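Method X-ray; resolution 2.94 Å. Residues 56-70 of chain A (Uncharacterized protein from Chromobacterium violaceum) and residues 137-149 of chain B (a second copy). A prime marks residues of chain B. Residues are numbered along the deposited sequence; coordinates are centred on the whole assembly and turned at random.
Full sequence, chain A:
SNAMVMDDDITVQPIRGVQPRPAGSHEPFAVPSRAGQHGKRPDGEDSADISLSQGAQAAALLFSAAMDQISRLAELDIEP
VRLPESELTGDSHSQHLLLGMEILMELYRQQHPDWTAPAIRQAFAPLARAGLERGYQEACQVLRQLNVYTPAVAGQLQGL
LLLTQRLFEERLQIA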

# COMPACT_ATOMS: atom_id res chain seq x y z
N ALA A 56 13.55 5.47 3.67
CA ALA A 56 12.41 5.28 2.77
C ALA A 56 12.13 3.81 2.45
O ALA A 56 10.99 3.37 2.52
CB ALA A 56 12.60 6.08 1.48
N GLN A 57 13.18 3.08 2.14
CA GLN A 57 13.09 1.65 1.81
C GLN A 57 12.54 0.82 2.97
O GLN A 57 11.76 -0.12 2.76
CB GLN A 57 14.48 1.15 1.41
CG GLN A 57 14.65 -0.36 1.42
CD GLN A 57 16.10 -0.76 1.60
OE1 GLN A 57 16.72 -0.47 2.64
NE2 GLN A 57 16.65 -1.42 0.59
N ALA A 58 12.96 1.16 4.18
CA ALA A 58 12.49 0.49 5.37
C ALA A 58 10.99 0.67 5.44
O ALA A 58 10.23 -0.30 5.44
CB ALA A 58 13.17 1.07 6.61
N ALA A 59 10.57 1.94 5.47
CA ALA A 59 9.18 2.30 5.63
C ALA A 59 8.31 1.65 4.57
O ALA A 59 7.18 1.29 4.85
CB ALA A 59 9.04 3.81 5.57
N ALA A 60 8.84 1.48 3.36
CA ALA A 60 8.06 0.97 2.24
C ALA A 60 7.79 -0.48 2.49
O ALA A 60 6.65 -0.93 2.40
CB ALA A 60 8.79 1.16 0.97
N LEU A 61 8.85 -1.21 2.83
CA LEU A 61 8.73 -2.61 3.18
C LEU A 61 7.68 -2.87 4.27
O LEU A 61 6.83 -3.73 4.12
CB LEU A 61 10.10 -3.15 3.60
CG LEU A 61 11.07 -3.32 2.42
CD1 LEU A 61 12.47 -3.58 2.94
CD2 LEU A 61 10.62 -4.44 1.49
N LEU A 62 7.75 -2.10 5.35
CA LEU A 62 6.74 -2.15 6.40
C LEU A 62 5.34 -1.83 5.84
O LEU A 62 4.36 -2.54 6.12
CB LEU A 62 7.10 -1.18 7.53
CG LEU A 62 6.30 -1.24 8.84
CD1 LEU A 62 6.27 -2.62 9.44
CD2 LEU A 62 6.87 -0.27 9.85
N PHE A 63 5.25 -0.79 5.02
CA PHE A 63 3.95 -0.37 4.51
C PHE A 63 3.33 -1.51 3.75
O PHE A 63 2.20 -1.92 4.03
CB PHE A 63 4.04 0.85 3.59
CG PHE A 63 2.70 1.41 3.25
CD1 PHE A 63 2.05 1.03 2.09
CD2 PHE A 63 2.07 2.28 4.11
CE1 PHE A 63 0.80 1.54 1.78
CE2 PHE A 63 0.82 2.80 3.80
CZ PHE A 63 0.18 2.42 2.64
N SER A 64 4.09 -2.02 2.78
CA SER A 64 3.60 -3.02 1.86
C SER A 64 3.27 -4.32 2.59
O SER A 64 2.28 -4.98 2.28
CB SER A 64 4.63 -3.24 0.75
OG SER A 64 4.08 -4.03 -0.30
N ALA A 65 4.09 -4.69 3.58
CA ALA A 65 3.87 -5.96 4.21
C ALA A 65 2.62 -5.84 5.05
O ALA A 65 1.74 -6.71 4.99
CB ALA A 65 5.06 -6.37 5.02
N ALA A 66 2.52 -4.75 5.80
CA ALA A 66 1.43 -4.56 6.75
C ALA A 66 0.08 -4.44 6.05
O ALA A 66 -0.90 -5.07 6.44
CB ALA A 66 1.68 -3.35 7.62
N MSE A 67 0.05 -3.64 5.00
CA MSE A 67 -1.16 -3.41 4.25
C MSE A 67 -1.66 -4.76 3.78
O MSE A 67 -2.86 -5.02 3.80
CB MSE A 67 -0.88 -2.45 3.10
CG MSE A 67 -1.77 -1.22 3.07
SE MSE A 67 -2.14 -0.44 4.83
CE MSE A 67 -0.36 -0.40 5.62
N ASP A 68 -0.74 -5.64 3.42
CA ASP A 68 -1.10 -7.00 3.06
C ASP A 68 -1.67 -7.76 4.25
O ASP A 68 -2.81 -8.26 4.22
CB ASP A 68 0.11 -7.75 2.50
CG ASP A 68 -0.21 -9.16 2.05
OD1 ASP A 68 -1.41 -9.55 1.99
OD2 ASP A 68 0.75 -9.88 1.75
N GLN A 69 -0.86 -7.86 5.29
CA GLN A 69 -1.20 -8.66 6.43
C GLN A 69 -2.56 -8.29 6.94
O GLN A 69 -3.40 -9.15 7.13
CB GLN A 69 -0.16 -8.50 7.53
CG GLN A 69 1.23 -8.88 7.10
CD GLN A 69 1.29 -10.27 6.50
OE1 GLN A 69 0.63 -11.22 6.97
NE2 GLN A 69 2.09 -10.41 5.44
N ILE A 70 -2.77 -6.99 7.14
CA ILE A 70 -4.00 -6.50 7.70
C ILE A 70 -5.15 -6.73 6.74
O ILE A 70 -6.14 -7.33 7.12
CB ILE A 70 -3.91 -5.01 8.03
CG1 ILE A 70 -2.78 -4.78 9.07
CG2 ILE A 70 -5.27 -4.48 8.50
CD1 ILE A 70 -2.59 -3.34 9.55
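Chain B, residues 137-149: QEACQVLRQLNVY

The contact between the two copies is centred on Leu61 of chain A, of which chain B covers more surface (75 Å²) than of any other residue of its stretch, and which packs against a short apolar row on chain B. Its CB lies 3.8 Å from CB of Ala139′, and this is where the backbones come closest in register, with the CA atoms of Leu61 and Ala139′ 5.2 Å apart. The methyl side chain of Ala139′ points toward chain A and also reaches the helix backbone, its CB standing 3.9 Å from N of Leu62. The contact is one of packing, since a methyl group offers no acceptor; the amide of Leu62 donates to O of Ala58 within its own helix. With chi1 near -72° and chi2 near 168° (mt), Leu61 spreads its two methyl groups over the next turn of chain B: CD1 is 3.8 Å from CG of Leu143′, and CD2 is 4.3 Å from CG1 of Val142′. Leu143′ leaves its backbone sideways, but the end of its side chain comes nearer to chain A.

The partners are both helical here. Residues 56-70 lie within a longer helix, whereas residues 137-145 of chain B are the final part of one. The two axes approach to 8.5 Å, and their N-to-C directions form an angle of 134°, so the helices run in broadly opposing directions but cross obliquely. Accordingly, the earlier residues of the chain B segment meet the later part of the chain A helix, and its C-terminal end meets Gln57.

Beyond Leu61 in the C-terminal direction, Ala65 faces Glu138′, with CB of Ala65 4.1 Å from CB of Glu138′. One turn further, NE2 of Gln69 is 4.3 Å from CG of Glu138′, a contact with the aliphatic part of the acidic side chain.

At the other end, Gln57 reaches out in an extended conformation, chi1 and chi2 both t, and its OE1 lies 3.5 Å from CD2 of Leu143′. NE2 of Gln57, hydrogen-bonded elsewhere in the structure, is 4.3 Å from CD1 of Leu146′ and 4.4 Å from CG1 of Val148′. These last two residues flank Asn147′, whose positive phi ends the helix in a Schellman motif; N of Val148′ donates to O of Leu143′ at 3.1 Å, and the side chain of Val148′ points toward chain A. No hydrogen bond joins the two stretches, and the polar side chains at the edges meet chain B through its carbon atoms. Together the two surfaces bury 401 Å².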

# COMPACT_ATOMS: atom_id res chain seq x y z
N GLN B 137 8.14 -8.01 10.93
CA GLN B 137 8.96 -9.21 10.77
C GLN B 137 9.36 -9.42 9.32
O GLN B 137 10.55 -9.53 9.01
CB GLN B 137 8.27 -10.45 11.32
CG GLN B 137 7.94 -10.37 12.78
CD GLN B 137 9.14 -9.99 13.63
OE1 GLN B 137 10.28 -10.32 13.30
NE2 GLN B 137 8.88 -9.29 14.74
N GLU B 138 8.36 -9.45 8.44
CA GLU B 138 8.59 -9.63 7.01
C GLU B 138 9.54 -8.56 6.46
O GLU B 138 10.39 -8.85 5.62
CB GLU B 138 7.27 -9.62 6.23
CG GLU B 138 6.22 -10.66 6.66
CD GLU B 138 6.62 -12.11 6.38
OE1 GLU B 138 7.65 -12.33 5.68
OE2 GLU B 138 5.92 -13.04 6.86
N ALA B 139 9.42 -7.33 6.96
CA ALA B 139 10.32 -6.27 6.53
C ALA B 139 11.76 -6.50 7.00
O ALA B 139 12.71 -6.12 6.30
CB ALA B 139 9.81 -4.93 6.99
N CYS B 140 11.92 -7.10 8.17
CA CYS B 140 13.25 -7.40 8.66
C CYS B 140 13.83 -8.52 7.83
O CYS B 140 15.03 -8.56 7.60
CB CYS B 140 13.22 -7.80 10.14
SG CYS B 140 12.99 -6.41 11.28
N GLN B 141 12.96 -9.41 7.38
CA GLN B 141 13.39 -10.58 6.63
C GLN B 141 14.17 -10.14 5.42
O GLN B 141 15.33 -10.53 5.25
CB GLN B 141 12.21 -11.44 6.20
CG GLN B 141 11.71 -12.40 7.26
CD GLN B 141 12.63 -13.59 7.45
OE1 GLN B 141 13.82 -13.56 7.06
NE2 GLN B 141 12.10 -14.65 8.06
N VAL B 142 13.53 -9.30 4.62
CA VAL B 142 14.09 -8.85 3.35
C VAL B 142 15.36 -8.03 3.59
O VAL B 142 16.38 -8.21 2.90
CB VAL B 142 13.08 -8.01 2.58
CG1 VAL B 142 13.69 -7.51 1.28
CG2 VAL B 142 11.82 -8.82 2.31
N LEU B 143 15.29 -7.15 4.58
CA LEU B 143 16.42 -6.33 4.94
C LEU B 143 17.63 -7.17 5.32
O LEU B 143 18.76 -6.79 5.03
CB LEU B 143 16.03 -5.35 6.03
CG LEU B 143 15.19 -4.17 5.50
CD1 LEU B 143 14.48 -3.47 6.61
CD2 LEU B 143 16.02 -3.17 4.70
N ARG B 144 17.38 -8.32 5.94
CA ARG B 144 18.43 -9.28 6.24
C ARG B 144 18.87 -10.01 4.97
O ARG B 144 20.07 -10.07 4.67
CB ARG B 144 17.99 -10.27 7.32
CG ARG B 144 17.93 -9.67 8.72
CD ARG B 144 17.99 -10.76 9.80
NE ARG B 144 17.17 -10.42 10.97
CZ ARG B 144 15.87 -10.73 11.10
NH1 ARG B 144 15.22 -11.39 10.15
NH2 ARG B 144 15.22 -10.38 12.20
N GLN B 145 17.91 -10.55 4.23
CA GLN B 145 18.18 -11.27 2.98
C GLN B 145 19.04 -10.44 2.04
O GLN B 145 19.87 -10.99 1.32
CB GLN B 145 16.89 -11.63 2.26
CG GLN B 145 15.99 -12.65 2.94
CD GLN B 145 14.59 -12.73 2.28
OE1 GLN B 145 13.55 -12.59 2.94
NE2 GLN B 145 14.58 -12.93 0.96
N LEU B 146 18.84 -9.12 2.05
CA LEU B 146 19.58 -8.21 1.17
C LEU B 146 20.95 -7.80 1.70
O LEU B 146 21.68 -7.06 1.03
CB LEU B 146 18.77 -6.95 0.89
CG LEU B 146 17.51 -7.02 0.03
CD1 LEU B 146 16.83 -5.69 0.11
CD2 LEU B 146 17.81 -7.36 -1.40
N ASN B 147 21.30 -8.27 2.90
CA ASN B 147 22.54 -7.87 3.58
C ASN B 147 22.62 -6.37 3.74
O ASN B 147 23.66 -5.76 3.50
CB ASN B 147 23.78 -8.39 2.83
CG ASN B 147 23.95 -9.88 2.95
OD1 ASN B 147 24.25 -10.40 4.03
ND2 ASN B 147 23.76 -10.59 1.84
N VAL B 148 21.51 -5.78 4.14
CA VAL B 148 21.40 -4.33 4.18
C VAL B 148 20.75 -3.86 5.50
O VAL B 148 20.29 -2.72 5.62
CB VAL B 148 20.68 -3.81 2.88
CG1 VAL B 148 19.18 -4.08 2.93
CG2 VAL B 148 20.99 -2.33 2.60
N TYR B 149 20.79 -4.74 6.51
CA TYR B 149 20.17 -4.52 7.83
C TYR B 149 21.15 -3.93 8.87
O TYR B 149 21.55 -4.62 9.82
CB TYR B 149 19.57 -5.84 8.32
CG TYR B 149 18.58 -5.77 9.47
CD1 TYR B 149 17.38 -5.05 9.35
CD2 TYR B 149 18.81 -6.45 10.66
CE1 TYR B 149 16.46 -5.00 10.41
CE2 TYR B 149 17.89 -6.40 11.72
CZ TYR B 149 16.72 -5.68 11.59
OH TYR B 149 15.82 -5.63 12.63